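Long-range contact in purine nucleoside phosphorylase (Grouper iridovirus, PDB 3KHS), which probably catalyses the phosphorolysis of purine nucleosides to the free base and ribose 1-phosphate, a step of purine salvage: residues D5-Q17 with S42-P54. Numbering follows the deposited sequence.
Sequences DLAKETAAWLNKQ and SITVAYSDIPNFP
Thr10 and Pro51 mark the closest approach of the two backbones, with CA atoms 5.7 Å apart, where the N-terminal helix meets a type II turn running from Ile50 to Phe53. At the far end the loop after the helix passes strand 42-46 more widely, with the CA atoms of Gln17 and Ile43 8.2 Å apart. The polar grip lies at the turn. Thr10 OG1 gives its proton to Pro51 O, 2.6 Å away, reaching it from above the carbonyl plane, and accepts one from Asn52 ND2 at 3.0 Å. This hydroxyl therefore works both ways, tying backbone and side chain of the turn to one helix residue. Asn52 ND2 spends its second N-H on Glu9 OE1, 2.9 Å away and fairly straight (162°). Both acceptors lie close to the amide plane, which should fix the rotation of the Asn52 side chain.

One turn further along the helix, Trp13 holds its CG anti to the backbone N (chi1 180°), which lays the indole against Pro51. Pro51 CD sits over the six-membered ring of Trp13, 3.6 Å from its centroid, in a CH-pi contact, while Val45 CG1 meets the ring edge 4.0 Å from Trp13 CZ3. Deeper in, Leu14 CD2 packs on Ile50 CD1 at 4.1 Å, and Thr10 CG2 touches Ile50 CG2.

Strand 42-46 pairs antiparallel with strand 64-70, whose Phe67 and Leu65 meet Leu14 and Ile50. Helix 95-102 presents Phe95 to Thr10 and Asn52, and Arg92 bonds to Asn52 O; the contact joins helix 3-15 to the edge of the mixed sheet formed by strand 42-46 and to the turn that follows it.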
loop_
_atom_site.group_PDB
_atom_site.type_symbol
_atom_site.label_atom_id
_atom_site.label_comp_id
_atom_site.label_asym_id
_atom_site.label_seq_id
_atom_site.Cartn_x
_atom_site.Cartn_y
_atom_site.Cartn_z
ATOM N N ASP B 5 -15.600 21.743 -2.057
ATOM C CA ASP B 5 -16.566 22.712 -1.540
ATOM C C ASP B 5 -16.089 23.263 -0.195
ATOM O O ASP B 5 -16.218 24.459 0.072
ATOM C CB ASP B 5 -17.960 22.101 -1.371
ATOM C CG ASP B 5 -18.713 22.001 -2.674
ATOM O OD1 ASP B 5 -18.748 22.998 -3.431
ATOM O OD2 ASP B 5 -19.282 20.921 -2.937
ATOM N N LEU B 6 -15.532 22.401 0.649
ATOM C CA LEU B 6 -15.033 22.843 1.943
ATOM C C LEU B 6 -13.785 23.715 1.766
ATOM O O LEU B 6 -13.545 24.657 2.543
ATOM C CB LEU B 6 -14.755 21.624 2.830
ATOM C CG LEU B 6 -16.045 20.844 3.123
ATOM C CD1 LEU B 6 -15.749 19.537 3.815
ATOM C CD2 LEU B 6 -16.958 21.705 3.998
ATOM N N ALA B 7 -12.996 23.409 0.739
ATOM C CA ALA B 7 -11.784 24.184 0.452
ATOM C C ALA B 7 -12.193 25.597 0.061
ATOM O O ALA B 7 -11.588 26.568 0.511
ATOM C CB ALA B 7 -10.989 23.558 -0.677
ATOM N N LYS B 8 -13.218 25.710 -0.783
ATOM C CA LYS B 8 -13.711 27.023 -1.192
ATOM C C LYS B 8 -14.196 27.829 0.018
ATOM O O LYS B 8 -13.929 29.024 0.123
ATOM C CB LYS B 8 -14.827 26.862 -2.207
ATOM C CG LYS B 8 -14.315 26.416 -3.558
ATOM C CD LYS B 8 -15.450 26.171 -4.512
ATOM C CE LYS B 8 -14.956 25.501 -5.773
ATOM N NZ LYS B 8 -16.094 24.946 -6.571
ATOM N N GLU B 9 -14.896 27.166 0.935
ATOM C CA GLU B 9 -15.400 27.820 2.129
ATOM C C GLU B 9 -14.223 28.305 2.953
ATOM O O GLU B 9 -14.178 29.468 3.368
ATOM C CB GLU B 9 -16.289 26.852 2.926
ATOM C CG GLU B 9 -16.419 27.164 4.423
ATOM C CD GLU B 9 -17.217 26.106 5.185
ATOM O OE1 GLU B 9 -16.802 24.913 5.221
ATOM O OE2 GLU B 9 -18.272 26.480 5.751
ATOM N N THR B 10 -13.263 27.417 3.187
ATOM C CA THR B 10 -12.074 27.778 3.941
ATOM C C THR B 10 -11.380 28.957 3.269
ATOM O O THR B 10 -10.931 29.877 3.944
ATOM C CB THR B 10 -11.114 26.588 4.020
ATOM O OG1 THR B 10 -11.656 25.618 4.919
ATOM C CG2 THR B 10 -9.754 27.022 4.494
ATOM N N ALA B 11 -11.296 28.931 1.943
ATOM C CA ALA B 11 -10.643 30.026 1.224
ATOM C C ALA B 11 -11.420 31.330 1.410
ATOM O O ALA B 11 -10.835 32.364 1.730
ATOM C CB ALA B 11 -10.512 29.696 -0.278
ATOM N N ALA B 12 -12.739 31.277 1.217
ATOM C CA ALA B 12 -13.560 32.462 1.370
ATOM C C ALA B 12 -13.382 33.064 2.760
ATOM O O ALA B 12 -13.432 34.281 2.921
ATOM C CB ALA B 12 -15.024 32.129 1.116
ATOM N N TRP B 13 -13.157 32.219 3.762
ATOM C CA TRP B 13 -12.984 32.707 5.125
ATOM C C TRP B 13 -11.631 33.380 5.295
ATOM O O TRP B 13 -11.492 34.346 6.051
ATOM C CB TRP B 13 -13.136 31.550 6.122
ATOM C CG TRP B 13 -12.976 31.920 7.558
ATOM C CD1 TRP B 13 -13.977 32.225 8.443
ATOM C CD2 TRP B 13 -11.747 31.979 8.313
ATOM N NE1 TRP B 13 -13.452 32.467 9.703
ATOM C CE2 TRP B 13 -12.088 32.323 9.648
ATOM C CE3 TRP B 13 -10.403 31.769 7.997
ATOM C CZ2 TRP B 13 -11.129 32.458 10.655
ATOM C CZ3 TRP B 13 -9.444 31.905 9.010
ATOM C CH2 TRP B 13 -9.818 32.245 10.322
ATOM N N LEU B 14 -10.624 32.867 4.600
ATOM C CA LEU B 14 -9.294 33.460 4.697
ATOM C C LEU B 14 -9.310 34.756 3.904
ATOM O O LEU B 14 -8.723 35.749 4.319
ATOM C CB LEU B 14 -8.221 32.522 4.127
ATOM C CG LEU B 14 -7.834 31.283 4.949
ATOM C CD1 LEU B 14 -7.257 30.201 4.025
ATOM C CD2 LEU B 14 -6.865 31.671 6.029
ATOM N N ASN B 15 -9.997 34.744 2.765
ATOM C CA ASN B 15 -10.059 35.922 1.916
ATOM C C ASN B 15 -10.600 37.147 2.614
ATOM O O ASN B 15 -10.227 38.265 2.290
ATOM C CB ASN B 15 -10.883 35.633 0.675
ATOM C CG ASN B 15 -10.031 35.179 -0.470
ATOM O OD1 ASN B 15 -10.505 34.524 -1.401
ATOM N ND2 ASN B 15 -8.749 35.535 -0.415
ATOM N N LYS B 16 -11.475 36.942 3.582
ATOM C CA LYS B 16 -12.042 38.062 4.308
ATOM C C LYS B 16 -10.942 38.947 4.874
ATOM O O LYS B 16 -11.105 40.162 4.996
ATOM C CB LYS B 16 -12.947 37.564 5.450
ATOM C CG LYS B 16 -14.393 37.271 5.022
ATOM C CD LYS B 16 -15.189 36.518 6.097
ATOM C CE LYS B 16 -15.238 37.255 7.429
ATOM N NZ LYS B 16 -15.620 36.326 8.528
ATOM N N GLN B 17 -9.807 38.342 5.192
ATOM C CA GLN B 17 -8.703 39.079 5.793
ATOM C C GLN B 17 -7.574 39.450 4.832
ATOM O O GLN B 17 -6.488 39.829 5.268
ATOM C CB GLN B 17 -8.186 38.253 6.981
ATOM C CG GLN B 17 -9.318 37.897 7.975
ATOM C CD GLN B 17 -9.162 36.541 8.683
ATOM O OE1 GLN B 17 -8.152 36.278 9.351
ATOM N NE2 GLN B 17 -10.182 35.681 8.551
ATOM N N SER B 42 3.097 41.007 6.200
ATOM C CA SER B 42 2.408 39.756 6.414
ATOM C C SER B 42 1.336 39.653 7.476
ATOM O O SER B 42 1.426 40.236 8.555
ATOM C CB SER B 42 3.452 38.665 6.649
ATOM O OG SER B 42 4.315 39.027 7.710
ATOM N N ILE B 43 0.317 38.882 7.129
ATOM C CA ILE B 43 -0.783 38.582 8.016
ATOM C C ILE B 43 -0.543 37.112 8.355
ATOM O O ILE B 43 -0.190 36.313 7.482
ATOM C CB ILE B 43 -2.130 38.742 7.298
ATOM C CG1 ILE B 43 -2.304 40.200 6.879
ATOM C CG2 ILE B 43 -3.269 38.311 8.207
ATOM C CD1 ILE B 43 -2.137 41.173 8.033
ATOM N N THR B 44 -0.708 36.752 9.620
ATOM C CA THR B 44 -0.489 35.376 10.022
ATOM C C THR B 44 -1.732 34.747 10.626
ATOM O O THR B 44 -2.379 35.343 11.490
ATOM C CB THR B 44 0.669 35.287 11.024
ATOM O OG1 THR B 44 1.869 35.745 10.386
ATOM C CG2 THR B 44 0.849 33.844 11.517
ATOM N N VAL B 45 -2.059 33.540 10.169
ATOM C CA VAL B 45 -3.219 32.832 10.672
ATOM C C VAL B 45 -2.824 31.431 11.116
ATOM O O VAL B 45 -2.433 30.608 10.294
ATOM C CB VAL B 45 -4.309 32.752 9.594
ATOM C CG1 VAL B 45 -5.599 32.273 10.200
ATOM C CG2 VAL B 45 -4.498 34.118 8.936
ATOM N N ALA B 46 -2.925 31.164 12.417
ATOM C CA ALA B 46 -2.584 29.855 12.964
ATOM C C ALA B 46 -3.474 28.809 12.324
ATOM O O ALA B 46 -4.660 29.087 12.054
ATOM C CB ALA B 46 -2.803 29.855 14.438
ATOM N N TYR B 47 -2.925 27.617 12.080
ATOM C CA TYR B 47 -3.729 26.542 11.483
ATOM C C TYR B 47 -4.950 26.231 12.371
ATOM O O TYR B 47 -6.043 25.937 11.887
ATOM C CB TYR B 47 -2.906 25.253 11.311
ATOM C CG TYR B 47 -1.904 25.277 10.181
ATOM C CD1 TYR B 47 -1.916 26.300 9.230
ATOM C CD2 TYR B 47 -0.922 24.285 10.075
ATOM C CE1 TYR B 47 -0.977 26.348 8.211
ATOM C CE2 TYR B 47 0.026 24.315 9.058
ATOM C CZ TYR B 47 -0.005 25.360 8.122
ATOM O OH TYR B 47 0.929 25.423 7.100
ATOM N N SER B 48 -4.742 26.315 13.676
ATOM C CA SER B 48 -5.774 26.017 14.648
ATOM C C SER B 48 -7.037 26.870 14.532
ATOM O O SER B 48 -8.117 26.451 14.955
ATOM C CB SER B 48 -5.184 26.148 16.043
ATOM O OG SER B 48 -4.678 27.450 16.250
ATOM N N ASP B 49 -6.905 28.062 13.964
ATOM C CA ASP B 49 -8.050 28.953 13.811
ATOM C C ASP B 49 -8.675 28.814 12.437
ATOM O O ASP B 49 -9.744 29.364 12.179
ATOM C CB ASP B 49 -7.652 30.429 13.997
ATOM C CG ASP B 49 -7.091 30.730 15.378
ATOM O OD1 ASP B 49 -7.606 30.190 16.379
ATOM O OD2 ASP B 49 -6.137 31.533 15.469
ATOM N N ILE B 50 -8.006 28.097 11.544
ATOM C CA ILE B 50 -8.546 27.940 10.211
ATOM C C ILE B 50 -9.562 26.812 10.117
ATOM O O ILE B 50 -9.304 25.676 10.504
ATOM C CB ILE B 50 -7.436 27.691 9.171
ATOM C CG1 ILE B 50 -6.416 28.817 9.218
ATOM C CG2 ILE B 50 -8.033 27.580 7.790
ATOM C CD1 ILE B 50 -5.308 28.633 8.211
ATOM N N PRO B 51 -10.749 27.138 9.614
ATOM C CA PRO B 51 -11.877 26.239 9.409
ATOM C C PRO B 51 -11.510 25.086 8.465
ATOM O O PRO B 51 -10.948 25.318 7.401
ATOM C CB PRO B 51 -12.911 27.155 8.772
ATOM C CG PRO B 51 -12.652 28.468 9.426
ATOM C CD PRO B 51 -11.162 28.551 9.510
ATOM N N ASN B 52 -11.853 23.861 8.848
ATOM C CA ASN B 52 -11.594 22.682 8.018
ATOM C C ASN B 52 -10.144 22.189 7.956
ATOM O O ASN B 52 -9.906 21.102 7.453
ATOM C CB ASN B 52 -12.085 22.914 6.582
ATOM C CG ASN B 52 -13.591 23.034 6.476
ATOM O OD1 ASN B 52 -14.331 22.242 7.046
ATOM N ND2 ASN B 52 -14.051 24.015 5.706
ATOM N N PHE B 53 -9.184 22.981 8.437
ATOM C CA PHE B 53 -7.772 22.565 8.416
ATOM C C PHE B 53 -7.529 21.445 9.412
ATOM O O PHE B 53 -8.021 21.490 10.549
ATOM C CB PHE B 53 -6.844 23.739 8.774
ATOM C CG PHE B 53 -5.963 24.212 7.639
ATOM C CD1 PHE B 53 -6.499 24.533 6.398
ATOM C CD2 PHE B 53 -4.598 24.363 7.826
ATOM C CE1 PHE B 53 -5.692 24.997 5.357
ATOM C CE2 PHE B 53 -3.776 24.827 6.797
ATOM C CZ PHE B 53 -4.323 25.146 5.558
ATOM N N PRO B 54 -6.767 20.425 9.007
ATOM C CA PRO B 54 -6.508 19.331 9.958
ATOM C C PRO B 54 -5.696 19.873 11.131
ATOM O O PRO B 54 -5.033 20.890 10.999
ATOM C CB PRO B 54 -5.714 18.331 9.128
ATOM C CG PRO B 54 -6.247 18.554 7.728
ATOM C CD PRO B 54 -6.347 20.070 7.640
#